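Local atomic coordinates of glutathione transferase lambda1 (Populus trichocarpa, PDB entry 4PQH), a protein that probably catalyses the conjugation of glutathione to electrophilic substrates, with release of a halide anion, as a lambda-class glutathione transferase. Residues A[127-132]-A[146-151]. Residues are numbered along the deposited sequence; the frame is centred on the assembly and turned at random.
Sequences GSFSKA and AAFDYI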
# COMPACT_ATOMS: atom_id res chain seq x y z
N GLY A 127 -11.87 -1.16 -2.88
CA GLY A 127 -12.24 -2.13 -3.90
C GLY A 127 -12.91 -1.48 -5.09
O GLY A 127 -12.56 -1.77 -6.24
N SER A 128 -13.87 -0.60 -4.83
CA SER A 128 -14.58 0.12 -5.88
C SER A 128 -13.63 0.99 -6.67
O SER A 128 -13.75 1.12 -7.88
CB SER A 128 -15.70 0.99 -5.29
OG SER A 128 -16.59 0.21 -4.51
N PHE A 129 -12.69 1.61 -5.96
CA PHE A 129 -11.71 2.47 -6.61
C PHE A 129 -10.88 1.70 -7.63
O PHE A 129 -10.71 2.14 -8.77
CB PHE A 129 -10.81 3.11 -5.55
CG PHE A 129 -9.80 4.07 -6.11
CD1 PHE A 129 -10.21 5.28 -6.65
CD2 PHE A 129 -8.46 3.75 -6.11
CE1 PHE A 129 -9.27 6.18 -7.16
CE2 PHE A 129 -7.51 4.63 -6.62
CZ PHE A 129 -7.93 5.85 -7.15
N SER A 130 -10.35 0.56 -7.22
CA SER A 130 -9.60 -0.31 -8.13
C SER A 130 -10.46 -0.81 -9.28
O SER A 130 -10.04 -0.80 -10.44
CB SER A 130 -9.01 -1.50 -7.37
OG SER A 130 -7.75 -1.17 -6.82
N LYS A 131 -11.68 -1.24 -8.95
CA LYS A 131 -12.58 -1.78 -9.97
C LYS A 131 -12.90 -0.73 -11.03
O LYS A 131 -12.86 -1.02 -12.22
CB LYS A 131 -13.85 -2.32 -9.31
CG LYS A 131 -14.79 -3.00 -10.26
CD LYS A 131 -15.80 -3.85 -9.50
CE LYS A 131 -16.79 -4.45 -10.46
NZ LYS A 131 -17.62 -5.54 -9.86
N ALA A 132 -13.16 0.50 -10.60
CA ALA A 132 -13.46 1.59 -11.52
C ALA A 132 -12.30 1.86 -12.48
O ALA A 132 -12.49 2.04 -13.69
CB ALA A 132 -13.79 2.85 -10.75
N ALA A 146 -15.18 9.21 -12.35
CA ALA A 146 -16.09 9.19 -11.21
C ALA A 146 -15.36 8.77 -9.94
O ALA A 146 -15.62 9.30 -8.86
CB ALA A 146 -17.25 8.26 -11.48
N ALA A 147 -14.44 7.83 -10.07
CA ALA A 147 -13.68 7.35 -8.92
C ALA A 147 -12.77 8.44 -8.38
O ALA A 147 -12.68 8.65 -7.16
CB ALA A 147 -12.88 6.11 -9.30
N PHE A 148 -12.11 9.15 -9.29
CA PHE A 148 -11.24 10.23 -8.84
C PHE A 148 -12.03 11.44 -8.37
O PHE A 148 -11.54 12.22 -7.54
CB PHE A 148 -10.18 10.57 -9.90
CG PHE A 148 -9.02 9.63 -9.90
CD1 PHE A 148 -8.02 9.75 -8.94
CD2 PHE A 148 -8.93 8.59 -10.83
CE1 PHE A 148 -6.94 8.88 -8.91
CE2 PHE A 148 -7.84 7.72 -10.81
CZ PHE A 148 -6.85 7.87 -9.84
N ASP A 149 -13.25 11.61 -8.86
CA ASP A 149 -14.16 12.61 -8.32
C ASP A 149 -14.50 12.29 -6.86
O ASP A 149 -14.54 13.19 -6.00
CB ASP A 149 -15.45 12.67 -9.14
CG ASP A 149 -15.27 13.36 -10.46
OD1 ASP A 149 -14.21 14.01 -10.66
OD2 ASP A 149 -16.19 13.27 -11.30
N TYR A 150 -14.72 11.01 -6.56
CA TYR A 150 -14.99 10.59 -5.19
C TYR A 150 -13.81 10.94 -4.29
O TYR A 150 -13.98 11.45 -3.18
CB TYR A 150 -15.30 9.09 -5.13
CG TYR A 150 -15.70 8.62 -3.75
CD1 TYR A 150 -14.74 8.26 -2.82
CD2 TYR A 150 -17.04 8.53 -3.39
CE1 TYR A 150 -15.09 7.83 -1.55
CE2 TYR A 150 -17.40 8.10 -2.12
CZ TYR A 150 -16.43 7.75 -1.21
OH TYR A 150 -16.79 7.32 0.05
N ILE A 151 -12.60 10.66 -4.78
CA ILE A 151 -11.38 10.95 -4.04
C ILE A 151 -11.22 12.46 -3.80
O ILE A 151 -10.89 12.89 -2.68
CB ILE A 151 -10.14 10.40 -4.79
CG1 ILE A 151 -10.20 8.87 -4.85
CG2 ILE A 151 -8.84 10.88 -4.16
CD1 ILE A 151 -10.33 8.22 -3.49
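Within the all-helical C-terminal half of this glutathione transferase, Phe129 of helix 113-137 reaches across to Ala147, Phe148 and Ile151 of helix 144-154. The two helical segments run roughly antiparallel, their N-to-C directions 146° apart, with axes approaching to 9.6 Å. Phe129 carries most of the contact: CG stands anti to the backbone N (chi1 -178°), beside the carbonyl carbon, and from there the ring extends toward helix 144-154. Its rim then enters a T-shaped (edge-to-face) pair with Phe148, planes at 76° and ring centroids 5.1 Å apart. CE1 of Phe129 lies over the centre of the Phe148 face, while the closest approach is CZ of Phe129 to CZ of Phe148, at 3.5 Å. Aliphatic groups flank the Phe129 ring obliquely from opposite sides of its plane: CD1 rests 3.9 Å from CB of Ala147, and CE1 meets CG1 of Ile151 at 3.7 Å. A turn further on, two methyls touch, CB of Ala132 lying 3.7 Å from CB of Ala147. Helix 170-190 adds further cover, Tyr175 forming another edge-to-face pair with Phe129, Ile179 touching Phe129 and Leu186 touching Phe148. An alanine in place of Phe129 would probably open a gap between the helices, leaving the Phe148 face without its aromatic mate and Ile151 CG1 without its ring contact. Buried and apolar, with alanine methyls meeting beside an aromatic pair, this is core packing between consecutive antiparallel helices of the GST C-terminal helical domain, away from the glutathione site.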